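Possible adhesin (Caldicellulosiruptor kronotskyensis, PDB 4WA0) probably attaches the cell to cellulose as a tapirin, of which this chain is the C-terminal beta-helix domain that binds magnesium. Local coordinates at residues 182-187 with 206-211; 143-148 with 164-169; 156-161 with 176-181; 117-122 with 138-143. All blocks are in the same frame, centred on the assembly; numbering follows the deposited sequence.

Interaction 1: 182-187 with 206-211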
loop_
_atom_site.group_PDB
_atom_site.type_symbol
_atom_site.label_atom_id
_atom_site.label_comp_id
_atom_site.label_asym_id
_atom_site.label_seq_id
_atom_site.Cartn_x
_atom_site.Cartn_y
_atom_site.Cartn_z
ATOM N N LYS A 182 6.359 -0.756 -28.339
ATOM C CA LYS A 182 7.138 -1.905 -28.793
ATOM C C LYS A 182 6.787 -3.074 -27.872
ATOM O O LYS A 182 7.063 -2.986 -26.627
ATOM C CB LYS A 182 8.638 -1.624 -28.615
ATOM C CG LYS A 182 9.040 -0.409 -29.458
ATOM C CD LYS A 182 10.458 0.113 -29.276
ATOM C CE LYS A 182 10.717 0.646 -27.871
ATOM N NZ LYS A 182 9.815 1.809 -27.588
ATOM N N LEU A 183 6.187 -4.135 -28.419
ATOM C CA LEU A 183 5.917 -5.360 -27.667
ATOM C C LEU A 183 6.886 -6.465 -28.111
ATOM O O LEU A 183 6.995 -6.752 -29.315
ATOM C CB LEU A 183 4.517 -5.859 -27.904
ATOM C CG LEU A 183 4.026 -7.161 -27.227
ATOM C CD1 LEU A 183 4.193 -7.082 -25.733
ATOM C CD2 LEU A 183 2.602 -7.451 -27.696
ATOM N N TYR A 184 7.530 -7.084 -27.142
ATOM C CA TYR A 184 8.470 -8.187 -27.382
ATOM C C TYR A 184 7.952 -9.410 -26.691
ATOM O O TYR A 184 7.716 -9.350 -25.492
ATOM C CB TYR A 184 9.887 -7.911 -26.882
ATOM C CG TYR A 184 10.587 -6.633 -27.377
ATOM C CD1 TYR A 184 10.368 -5.414 -26.765
ATOM C CD2 TYR A 184 11.554 -6.690 -28.372
ATOM C CE1 TYR A 184 11.052 -4.259 -27.197
ATOM C CE2 TYR A 184 12.206 -5.565 -28.805
ATOM C CZ TYR A 184 11.965 -4.351 -28.191
ATOM O OH TYR A 184 12.666 -3.236 -28.574
ATOM N N LEU A 185 7.722 -10.502 -27.456
ATOM C CA LEU A 185 7.216 -11.724 -26.898
ATOM C C LEU A 185 8.213 -12.789 -27.178
ATOM O O LEU A 185 8.695 -12.883 -28.315
ATOM C CB LEU A 185 5.850 -12.048 -27.567
ATOM C CG LEU A 185 4.762 -11.028 -27.299
ATOM C CD1 LEU A 185 3.548 -11.422 -28.078
ATOM C CD2 LEU A 185 4.478 -10.974 -25.804
ATOM N N ALA A 186 8.545 -13.590 -26.177
ATOM C CA ALA A 186 9.502 -14.718 -26.342
ATOM C C ALA A 186 8.928 -15.872 -27.161
ATOM O O ALA A 186 9.641 -16.707 -27.596
ATOM C CB ALA A 186 9.923 -15.222 -24.977
ATOM N N THR A 187 7.619 -15.934 -27.263
ATOM C CA THR A 187 6.877 -16.998 -27.996
ATOM C C THR A 187 5.926 -16.351 -28.956
ATOM O O THR A 187 5.807 -15.084 -29.040
ATOM C CB THR A 187 6.064 -17.843 -26.945
ATOM O OG1 THR A 187 5.157 -16.984 -26.208
ATOM C CG2 THR A 187 7.009 -18.536 -25.943
ATOM N N TYR A 206 7.416 -11.006 -32.387
ATOM C CA TYR A 206 6.999 -12.334 -31.877
ATOM C C TYR A 206 8.138 -13.282 -31.823
ATOM O O TYR A 206 9.000 -13.247 -32.704
ATOM C CB TYR A 206 5.912 -12.910 -32.737
ATOM C CG TYR A 206 4.588 -12.161 -32.836
ATOM C CD1 TYR A 206 3.620 -12.302 -31.849
ATOM C CD2 TYR A 206 4.238 -11.428 -33.987
ATOM C CE1 TYR A 206 2.402 -11.687 -31.964
ATOM C CE2 TYR A 206 2.978 -10.844 -34.109
ATOM C CZ TYR A 206 2.068 -11.000 -33.079
ATOM O OH TYR A 206 0.830 -10.419 -33.101
ATOM N N SER A 207 8.225 -14.163 -30.818
ATOM C CA SER A 207 9.346 -15.110 -30.678
ATOM C C SER A 207 10.687 -14.415 -30.902
ATOM O O SER A 207 11.510 -14.815 -31.761
ATOM C CB SER A 207 9.185 -16.316 -31.596
ATOM O OG SER A 207 8.056 -17.073 -31.142
ATOM N N SER A 208 10.876 -13.379 -30.083
ATOM C CA SER A 208 11.938 -12.383 -30.216
ATOM C C SER A 208 13.015 -12.807 -29.279
ATOM O O SER A 208 12.762 -13.461 -28.262
ATOM C CB SER A 208 11.334 -10.967 -29.806
ATOM O OG SER A 208 12.351 -10.026 -29.730
ATOM N N SER A 209 14.276 -12.518 -29.608
ATOM C CA SER A 209 15.419 -12.761 -28.713
ATOM C C SER A 209 15.816 -11.369 -28.130
ATOM O O SER A 209 16.257 -10.469 -28.865
ATOM C CB SER A 209 16.630 -13.385 -29.465
ATOM O OG SER A 209 16.320 -14.593 -30.153
ATOM N N PHE A 210 15.662 -11.227 -26.825
ATOM C CA PHE A 210 15.781 -9.971 -26.109
ATOM C C PHE A 210 16.208 -10.353 -24.690
ATOM O O PHE A 210 16.039 -11.504 -24.225
ATOM C CB PHE A 210 14.460 -9.174 -26.082
ATOM C CG PHE A 210 13.296 -9.923 -25.436
ATOM C CD1 PHE A 210 13.177 -10.005 -24.047
ATOM C CD2 PHE A 210 12.397 -10.597 -26.221
ATOM C CE1 PHE A 210 12.115 -10.677 -23.462
ATOM C CE2 PHE A 210 11.363 -11.308 -25.652
ATOM C CZ PHE A 210 11.217 -11.331 -24.300
ATOM N N SER A 211 16.767 -9.357 -24.007
ATOM C CA SER A 211 17.027 -9.456 -22.573
ATOM C C SER A 211 15.934 -8.694 -21.767
ATOM O O SER A 211 15.494 -7.637 -22.195
ATOM C CB SER A 211 18.426 -8.870 -22.312
ATOM O OG SER A 211 19.406 -9.688 -22.933
HETATM O O HOH W 1 12.355 -16.184 -28.339
#
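Leu185 and Ser208 are joined by the backbone bond at the centre of this contact: Ser208 N donates to Leu185 O over 2.9 Å, with an N-H...O angle of 162°. Ser207 N lies just as near that oxygen but at a poor angle, and it donates to Thr187 O instead, at 3.1 Å, coming from above the plane of that carbonyl. One water bridges two further carbonyls, donating to Ala186 O and to Ser208 O. Ser207 CA adds a nearly straight C-H...O contact to Ala186 O. Two hydroxyls find partners outside the two segments: Ser207 OG bonds to Thr188 OG1, and Thr187 OG1 to Asn165 O and Ser166 OG.

Strand 182-185 belongs to a parallel face of the beta-helix near its end, and the chain of 206-211 leaves strand 203-205 of the same face and crosses over the outside of its neighbour.

With CG between its own N and carbonyl carbon (chi1 59°), the Phe210 ring takes Tyr184 CB over one face, 4.2 Å from its centroid, while Ala186 N and Leu185 C lie at its edge, close to CE2. Ser208 OG lies at the edge of the Tyr184 ring, 3.7 Å from CD2. Leu185 CD1 packs against Tyr206 CD1, the two side chains running side by side in the same direction. Tyr163, from the adjoining strand, stacks on the Tyr184 ring.

Interaction 2: 143-148 with 164-169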
loop_
_atom_site.group_PDB
_atom_site.type_symbol
_atom_site.label_atom_id
_atom_site.label_comp_id
_atom_site.label_asym_id
_atom_site.label_seq_id
_atom_site.Cartn_x
_atom_site.Cartn_y
_atom_site.Cartn_z
ATOM N N ARG A 143 7.947 -11.927 -16.702
ATOM C CA ARG A 143 8.742 -13.125 -17.017
ATOM C C ARG A 143 7.902 -14.293 -17.408
ATOM O O ARG A 143 8.401 -15.235 -18.001
ATOM C CB ARG A 143 9.668 -13.553 -15.857
ATOM C CG ARG A 143 10.573 -12.472 -15.335
ATOM C CD ARG A 143 11.486 -12.012 -16.402
ATOM N NE ARG A 143 12.525 -11.070 -15.876
ATOM C CZ ARG A 143 13.828 -11.293 -15.835
ATOM N NH1 ARG A 143 14.320 -12.472 -16.213
ATOM N NH2 ARG A 143 14.654 -10.328 -15.390
ATOM N N GLY A 144 6.648 -14.276 -17.009
ATOM C CA GLY A 144 5.701 -15.256 -17.445
ATOM C C GLY A 144 4.744 -14.766 -18.520
ATOM O O GLY A 144 5.117 -14.108 -19.483
ATOM N N THR A 145 3.484 -15.072 -18.331
ATOM C CA THR A 145 2.480 -14.802 -19.274
ATOM C C THR A 145 1.722 -13.535 -18.875
ATOM O O THR A 145 1.396 -13.368 -17.701
ATOM C CB THR A 145 1.473 -15.985 -19.387
ATOM O OG1 THR A 145 2.184 -17.216 -19.719
ATOM C CG2 THR A 145 0.313 -15.693 -20.360
ATOM N N LEU A 146 1.396 -12.733 -19.848
ATOM C CA LEU A 146 0.424 -11.638 -19.757
ATOM C C LEU A 146 -0.885 -12.239 -20.310
ATOM O O LEU A 146 -1.000 -12.518 -21.496
ATOM C CB LEU A 146 0.885 -10.428 -20.542
ATOM C CG LEU A 146 -0.114 -9.256 -20.640
ATOM C CD1 LEU A 146 -0.555 -8.777 -19.276
ATOM C CD2 LEU A 146 0.403 -8.076 -21.513
ATOM N N GLU A 147 -1.865 -12.439 -19.439
ATOM C CA GLU A 147 -3.148 -13.084 -19.761
ATOM C C GLU A 147 -4.209 -12.020 -19.576
ATOM O O GLU A 147 -4.367 -11.453 -18.473
ATOM C CB GLU A 147 -3.398 -14.257 -18.786
ATOM C CG GLU A 147 -4.695 -14.923 -19.125
ATOM C CD GLU A 147 -4.971 -16.177 -18.310
ATOM O OE1 GLU A 147 -4.154 -16.501 -17.412
ATOM O OE2 GLU A 147 -6.036 -16.783 -18.581
ATOM N N VAL A 148 -4.971 -11.759 -20.612
ATOM C CA VAL A 148 -5.974 -10.698 -20.646
ATOM C C VAL A 148 -7.293 -11.286 -21.131
ATOM O O VAL A 148 -7.428 -11.605 -22.327
ATOM C CB VAL A 148 -5.535 -9.522 -21.557
ATOM C CG1 VAL A 148 -6.431 -8.300 -21.420
ATOM C CG2 VAL A 148 -4.064 -9.092 -21.354
ATOM N N CYS A 164 7.484 -9.735 -22.533
ATOM C CA CYS A 164 6.709 -10.838 -21.861
ATOM C C CYS A 164 7.167 -12.152 -22.460
ATOM O O CYS A 164 7.533 -12.237 -23.613
ATOM C CB CYS A 164 5.129 -10.817 -21.944
ATOM S SG CYS A 164 4.399 -9.187 -21.928
ATOM N N ASN A 165 7.083 -13.198 -21.686
ATOM C CA ASN A 165 7.267 -14.499 -22.276
ATOM C C ASN A 165 6.199 -14.937 -23.237
ATOM O O ASN A 165 6.496 -15.484 -24.293
ATOM C CB ASN A 165 7.428 -15.570 -21.159
ATOM C CG ASN A 165 7.738 -16.931 -21.717
ATOM O OD1 ASN A 165 6.852 -17.799 -21.750
ATOM N ND2 ASN A 165 8.904 -17.082 -22.287
ATOM N N SER A 166 4.948 -14.717 -22.868
ATOM C CA SER A 166 3.796 -15.208 -23.601
ATOM C C SER A 166 2.626 -14.265 -23.384
ATOM O O SER A 166 2.566 -13.547 -22.371
ATOM C CB SER A 166 3.401 -16.603 -23.069
ATOM O OG SER A 166 4.393 -17.571 -23.386
ATOM N N LEU A 167 1.716 -14.295 -24.352
ATOM C CA LEU A 167 0.531 -13.474 -24.367
ATOM C C LEU A 167 -0.677 -14.295 -24.668
ATOM O O LEU A 167 -0.654 -15.108 -25.628
ATOM C CB LEU A 167 0.693 -12.392 -25.405
ATOM C CG LEU A 167 -0.481 -11.427 -25.526
ATOM C CD1 LEU A 167 -0.772 -10.578 -24.289
ATOM C CD2 LEU A 167 -0.340 -10.589 -26.782
ATOM N N VAL A 168 -1.740 -14.163 -23.850
ATOM C CA VAL A 168 -2.991 -14.779 -24.121
ATOM C C VAL A 168 -4.045 -13.708 -23.992
ATOM O O VAL A 168 -4.132 -13.032 -22.910
ATOM C CB VAL A 168 -3.261 -15.931 -23.131
ATOM C CG1 VAL A 168 -4.665 -16.426 -23.258
ATOM C CG2 VAL A 168 -2.235 -17.069 -23.272
ATOM N N VAL A 169 -4.856 -13.550 -25.025
ATOM C CA VAL A 169 -5.967 -12.602 -24.997
ATOM C C VAL A 169 -7.209 -13.298 -25.593
ATOM O O VAL A 169 -7.182 -13.801 -26.738
ATOM C CB VAL A 169 -5.666 -11.320 -25.836
ATOM C CG1 VAL A 169 -6.843 -10.349 -25.788
ATOM C CG2 VAL A 169 -4.377 -10.632 -25.413
HETATM O O HOH W 2 4.767 -17.878 -19.752
#
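Leu146 is held through both its backbone N and its O by strand 166-169: its N donates to Ser166 O over 2.9 Å, and its O accepts from Val168 N over 3.0 Å. Val148 N then closes on Val168 O at 2.8 Å, nearly in line with that carbonyl. The strands run parallel, 7° apart, in a register that sets Thr145 beside Ser166 and Val148 beside Val169. Toward the corner the pairing weakens, and Gly144 O receives only weak bonds from Asn165 N and Ser166 N.

A second polar group lies on the face of Thr145 and Ser166. One water donates to Asn165 OD1 and is also hydrogen-bonded to Thr145 OG1. In the conformer given, Ser166 OG donates to the same Asn165 OD1 from above the plane of the amide, making a second donor to this oxygen, and has Thr187 OG1 as a further partner.

Packing divides between the two faces. Leu146 and Leu167 lie side by side and point the same way into the buried interior, each with CG anti to its backbone N (chi1 174° and -179°), and Leu146 CD2 meets Leu167 CD1 at 3.9 Å. Cys164 SG touches Leu146 CB, and Val169 CG2 rests against Val148 CB. On the other face Thr145 CG2 reaches Val168 CG2 at 4.1 Å.

Leu146 over Leu167 and Val148 over Val169, stacked from one coil to the next, with the chain bending at Gly144 and Asn165 onto another face, are characteristic of a right-handed parallel beta-helix, here in two successive coils of the tapirin C-terminal domain.

Interaction 3: 156-161 with 176-181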
loop_
_atom_site.group_PDB
_atom_site.type_symbol
_atom_site.label_atom_id
_atom_site.label_comp_id
_atom_site.label_asym_id
_atom_site.label_seq_id
_atom_site.Cartn_x
_atom_site.Cartn_y
_atom_site.Cartn_z
ATOM N N LEU A 156 -0.803 -0.387 -24.199
ATOM C CA LEU A 156 0.625 -0.056 -24.148
ATOM C C LEU A 156 0.734 1.353 -24.731
ATOM O O LEU A 156 0.479 1.571 -25.922
ATOM C CB LEU A 156 1.514 -1.128 -24.865
ATOM C CG LEU A 156 1.103 -2.596 -24.449
ATOM C CD1 LEU A 156 2.058 -3.581 -25.154
ATOM C CD2 LEU A 156 1.161 -2.767 -22.945
ATOM N N LYS A 157 1.072 2.337 -23.902
ATOM C CA LYS A 157 1.004 3.739 -24.368
ATOM C C LYS A 157 2.164 4.049 -25.318
ATOM O O LYS A 157 3.115 3.303 -25.493
ATOM C CB LYS A 157 0.966 4.732 -23.199
ATOM C CG LYS A 157 -0.149 4.455 -22.183
ATOM C CD LYS A 157 -1.503 4.826 -22.691
ATOM C CE LYS A 157 -1.701 6.332 -22.663
ATOM N NZ LYS A 157 -2.987 6.647 -23.355
ATOM N N SER A 158 2.113 5.227 -25.918
ATOM C CA SER A 158 3.079 5.545 -26.972
ATOM C C SER A 158 4.535 5.440 -26.550
ATOM O O SER A 158 4.920 5.886 -25.446
ATOM C CB SER A 158 2.767 6.895 -27.614
ATOM O OG SER A 158 2.814 7.883 -26.641
ATOM N N ASN A 159 5.320 4.799 -27.420
ATOM C CA ASN A 159 6.753 4.559 -27.235
ATOM C C ASN A 159 7.158 3.736 -26.045
ATOM O O ASN A 159 8.344 3.666 -25.706
ATOM C CB ASN A 159 7.474 5.894 -27.289
ATOM C CG ASN A 159 7.183 6.589 -28.592
ATOM O OD1 ASN A 159 7.468 6.014 -29.647
ATOM N ND2 ASN A 159 6.480 7.733 -28.544
ATOM N N SER A 160 6.177 3.033 -25.450
ATOM C CA SER A 160 6.461 2.148 -24.318
ATOM C C SER A 160 7.252 0.938 -24.860
ATOM O O SER A 160 7.369 0.765 -26.085
ATOM C CB SER A 160 5.166 1.722 -23.588
ATOM O OG SER A 160 4.329 1.006 -24.467
ATOM N N ALA A 161 7.850 0.159 -23.968
ATOM C CA ALA A 161 8.597 -1.076 -24.273
ATOM C C ALA A 161 8.110 -2.127 -23.300
ATOM O O ALA A 161 8.175 -1.959 -22.043
ATOM C CB ALA A 161 10.083 -0.855 -24.107
ATOM N N ILE A 176 -4.068 -3.227 -26.732
ATOM C CA ILE A 176 -3.960 -2.066 -27.601
ATOM C C ILE A 176 -2.556 -1.509 -27.576
ATOM O O ILE A 176 -2.015 -1.249 -26.464
ATOM C CB ILE A 176 -4.961 -0.997 -27.164
ATOM C CG1 ILE A 176 -6.370 -1.588 -27.173
ATOM C CG2 ILE A 176 -4.816 0.245 -28.065
ATOM C CD1 ILE A 176 -7.252 -1.165 -26.020
ATOM N N LEU A 177 -1.930 -1.360 -28.755
ATOM C CA LEU A 177 -0.633 -0.678 -28.843
ATOM C C LEU A 177 -0.837 0.709 -29.429
ATOM O O LEU A 177 -1.489 0.863 -30.456
ATOM C CB LEU A 177 0.354 -1.376 -29.720
ATOM C CG LEU A 177 1.145 -2.545 -29.179
ATOM C CD1 LEU A 177 0.236 -3.739 -29.036
ATOM C CD2 LEU A 177 2.362 -2.906 -30.016
ATOM N N GLU A 178 -0.390 1.747 -28.698
ATOM C CA GLU A 178 -0.410 3.092 -29.285
ATOM C C GLU A 178 0.834 3.282 -30.128
ATOM O O GLU A 178 1.770 2.454 -30.162
ATOM C CB GLU A 178 -0.455 4.162 -28.208
ATOM C CG GLU A 178 -1.710 4.101 -27.369
ATOM C CD GLU A 178 -1.793 5.278 -26.364
ATOM O OE1 GLU A 178 -0.752 5.985 -26.071
ATOM O OE2 GLU A 178 -2.943 5.454 -25.898
ATOM N N ASN A 179 0.877 4.420 -30.825
ATOM C CA ASN A 179 2.000 4.715 -31.742
ATOM C C ASN A 179 3.374 4.574 -31.086
ATOM O O ASN A 179 3.619 5.144 -30.030
ATOM C CB ASN A 179 1.809 6.164 -32.215
ATOM C CG ASN A 179 2.762 6.570 -33.299
ATOM O OD1 ASN A 179 3.862 7.062 -33.018
ATOM N ND2 ASN A 179 2.361 6.388 -34.519
ATOM N N GLY A 180 4.270 3.838 -31.714
ATOM C CA GLY A 180 5.645 3.643 -31.261
ATOM C C GLY A 180 5.827 2.723 -30.097
ATOM O O GLY A 180 6.990 2.440 -29.706
ATOM N N ALA A 181 4.705 2.156 -29.593
ATOM C CA ALA A 181 4.851 1.170 -28.515
ATOM C C ALA A 181 5.557 -0.069 -29.137
ATOM O O ALA A 181 5.399 -0.382 -30.369
ATOM C CB ALA A 181 3.498 0.787 -27.955
#
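Lys157 and Glu178 form the salt bridge of this contact, NZ to OE2 at 2.8 Å. The two side chains run side by side in the same direction, and the lysine, bent at chi2 and chi3 (-74° and -76°), lays CD and CE against the carboxylate, whose OE2 is met on its syn side. The other oxygen, OE1, accepts from Ser158 N at 3.0 Å on its anti side, which ties both ends of the carboxylate to one turn.

Among the backbone bonds, Leu156 N donates to Ile176 O over 2.7 Å and Glu178 N to Leu156 O over 2.9 Å. Beyond them Asn159 N reaches Asn179 O at 3.1 Å. Lys157 O takes two donors, Ser160 N and Ser160 OG, the hydroxyl on a lone pair; the same hydroxyl lies against Ala181 CB.

The apolar contacts lie among buried side chains: Leu156 CB meets Ala181 CB at 4.1 Å, and Leu156 CD1 lies against Leu177 CG.

Both segments fold into type II turns, Lys157 to Ser160 and Glu178 to Ala181, with Asn159 and Gly180 at positive phi; such turns, one stacked on the next in successive coils, carry the chain between two faces of the parallel beta-helix.

Interaction 4: 117-122 with 138-143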
loop_
_atom_site.group_PDB
_atom_site.type_symbol
_atom_site.label_atom_id
_atom_site.label_comp_id
_atom_site.label_asym_id
_atom_site.label_seq_id
_atom_site.Cartn_x
_atom_site.Cartn_y
_atom_site.Cartn_z
ATOM N N VAL A 117 3.652 3.386 -14.720
ATOM C CA VAL A 117 4.747 3.804 -15.583
ATOM C C VAL A 117 5.650 2.636 -15.907
ATOM O O VAL A 117 5.894 2.378 -17.116
ATOM C CB VAL A 117 5.503 5.016 -15.006
ATOM C CG1 VAL A 117 6.683 5.376 -15.889
ATOM C CG2 VAL A 117 4.591 6.187 -14.755
ATOM N N GLN A 118 6.138 1.905 -14.895
ATOM C CA GLN A 118 6.938 0.718 -15.116
ATOM C C GLN A 118 6.441 -0.383 -14.231
ATOM O O GLN A 118 6.120 -0.171 -13.060
ATOM C CB GLN A 118 8.426 0.946 -15.006
ATOM C CG GLN A 118 8.877 1.655 -13.816
ATOM C CD GLN A 118 10.378 1.910 -13.771
ATOM O OE1 GLN A 118 11.117 1.816 -14.769
ATOM N NE2 GLN A 118 10.837 2.295 -12.592
ATOM N N LEU A 119 6.288 -1.535 -14.845
ATOM C CA LEU A 119 5.830 -2.767 -14.201
ATOM C C LEU A 119 6.891 -3.847 -14.335
ATOM O O LEU A 119 7.436 -4.127 -15.429
ATOM C CB LEU A 119 4.535 -3.214 -14.901
ATOM C CG LEU A 119 3.842 -4.447 -14.339
ATOM C CD1 LEU A 119 2.363 -4.351 -14.537
ATOM C CD2 LEU A 119 4.393 -5.747 -14.916
ATOM N N PHE A 120 7.141 -4.542 -13.229
ATOM C CA PHE A 120 8.073 -5.685 -13.215
ATOM C C PHE A 120 7.426 -6.798 -12.505
ATOM O O PHE A 120 7.043 -6.606 -11.326
ATOM C CB PHE A 120 9.348 -5.316 -12.475
ATOM C CG PHE A 120 10.148 -4.250 -13.134
ATOM C CD1 PHE A 120 9.914 -2.918 -12.866
ATOM C CD2 PHE A 120 11.139 -4.584 -14.044
ATOM C CE1 PHE A 120 10.627 -1.943 -13.524
ATOM C CE2 PHE A 120 11.849 -3.602 -14.710
ATOM C CZ PHE A 120 11.564 -2.287 -14.462
ATOM N N SER A 121 7.255 -7.941 -13.170
ATOM C CA SER A 121 6.683 -9.112 -12.571
ATOM C C SER A 121 7.605 -10.257 -12.839
ATOM O O SER A 121 8.079 -10.440 -14.001
ATOM C CB SER A 121 5.301 -9.446 -13.105
ATOM O OG SER A 121 4.994 -10.812 -12.826
ATOM N N ASP A 122 7.849 -11.063 -11.817
ATOM C CA ASP A 122 8.718 -12.243 -11.939
ATOM C C ASP A 122 7.930 -13.486 -12.336
ATOM O O ASP A 122 8.504 -14.568 -12.495
ATOM C CB ASP A 122 9.565 -12.479 -10.665
ATOM C CG ASP A 122 10.656 -11.463 -10.488
ATOM O OD1 ASP A 122 11.023 -10.783 -11.493
ATOM O OD2 ASP A 122 11.195 -11.417 -9.336
ATOM N N THR A 138 5.454 3.408 -19.869
ATOM C CA THR A 138 6.866 3.383 -20.313
ATOM C C THR A 138 7.484 1.982 -20.527
ATOM O O THR A 138 8.084 1.689 -21.568
ATOM C CB THR A 138 7.714 4.276 -19.367
ATOM O OG1 THR A 138 7.160 5.584 -19.376
ATOM C CG2 THR A 138 9.141 4.362 -19.754
ATOM N N LEU A 139 7.382 1.119 -19.504
ATOM C CA LEU A 139 8.100 -0.117 -19.507
ATOM C C LEU A 139 7.395 -1.212 -18.729
ATOM O O LEU A 139 6.801 -0.970 -17.655
ATOM C CB LEU A 139 9.444 0.147 -18.904
ATOM C CG LEU A 139 10.462 -0.934 -18.642
ATOM C CD1 LEU A 139 10.976 -1.409 -19.978
ATOM C CD2 LEU A 139 11.696 -0.448 -17.894
ATOM N N ALA A 140 7.458 -2.434 -19.240
ATOM C CA ALA A 140 6.963 -3.593 -18.465
ATOM C C ALA A 140 7.839 -4.790 -18.819
ATOM O O ALA A 140 8.285 -4.973 -19.977
ATOM C CB ALA A 140 5.485 -3.897 -18.712
ATOM N N SER A 141 8.136 -5.531 -17.801
ATOM C CA SER A 141 8.914 -6.743 -17.873
ATOM C C SER A 141 8.172 -7.803 -17.100
ATOM O O SER A 141 8.061 -7.715 -15.831
ATOM C CB SER A 141 10.303 -6.455 -17.273
ATOM O OG SER A 141 11.104 -7.611 -17.256
ATOM N N ILE A 142 7.687 -8.808 -17.848
ATOM C CA ILE A 142 6.831 -9.870 -17.329
ATOM C C ILE A 142 7.456 -11.184 -17.692
ATOM O O ILE A 142 7.450 -11.564 -18.862
ATOM C CB ILE A 142 5.396 -9.745 -17.884
ATOM C CG1 ILE A 142 4.830 -8.353 -17.511
ATOM C CG2 ILE A 142 4.545 -10.936 -17.470
ATOM C CD1 ILE A 142 3.528 -7.996 -18.174
ATOM N N ARG A 143 7.947 -11.927 -16.702
ATOM C CA ARG A 143 8.742 -13.125 -17.017
ATOM C C ARG A 143 7.902 -14.293 -17.408
ATOM O O ARG A 143 8.401 -15.235 -18.001
ATOM C CB ARG A 143 9.668 -13.553 -15.857
ATOM C CG ARG A 143 10.573 -12.472 -15.335
ATOM C CD ARG A 143 11.486 -12.012 -16.402
ATOM N NE ARG A 143 12.525 -11.070 -15.876
ATOM C CZ ARG A 143 13.828 -11.293 -15.835
ATOM N NH1 ARG A 143 14.320 -12.472 -16.213
ATOM N NH2 ARG A 143 14.654 -10.328 -15.390
HETATM O O HOH W 3 10.487 -8.950 -14.455
#
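Phe120 and Leu139 meet through side chains set by different first torsions: Phe120 CG stands beside its backbone N, anti to the carbonyl carbon (chi1 -65°), whereas Leu139 CG is anti to its own N (chi1 176°). The ring's CZ comes to 3.9 Å from Leu139 CD2, the two side chains crossing obliquely, and its CD2 lies 3.8 Å from Ser141 CB. Gln118 OE1 approaches the same Leu139 methyl, while Gln118 NE2 is held by Thr99 OG1.

On the opposite face Leu119 CB meets Ala140 CB, and in the conformer given Leu119 CD2 packs on Ile142 CG1 at 3.7 Å. Leu119, Ala140 and Ile142 are all buried.

Between the faces runs a regular parallel pairing. Leu119 N donates to Leu139 O, Ser141 N to Leu119 O over 2.8 Å, and Ser121 N to Ser141 O. At the start Val117 O takes two donors, Thr138 N on a lone pair and Leu139 N, and Val117 CG1 lies alongside Thr138 OG1. At the far end Arg143 N donates to Ser121 O at 3.1 Å. A water gives protons to Ser121 O and to Ser141 OG and accepts from Arg143 NE at 3.3 Å, so that it bridges Arg143 NE to the strand end; Ser141 OG also bonds to Pro213 O.

Strands 119-121 and 139-142 lie side by side in one face of the beta-helix, 5° from parallel, with strand 99-102 beyond the first and strand 161-164 beyond the second. Pro216, in the loop before helix 217-224, packs against Gln118 and Phe120, and Tyr212 touches Ser141.

Overall arrangement
Along the chain interaction 4 comes first, interactions 2 and 3 follow with their segments alternating, and interaction 1 comes last. Interactions 1 and 4 lie on the same face, about 14 Å between centres without touching, whereas interaction 2 joins strands of a second face and interaction 3 the ends of strands of a third with the turns that follow. Centres of interactions 2 and 3 are about 17 Å apart. Arg143 is shared by interactions 4 and 2 where the chain rounds a corner, and Ala161 N of interaction 3 bonds to Thr138 O of interaction 4. Strand pairing, turns and a crossing loop thus join successive coils, away from the magnesium site.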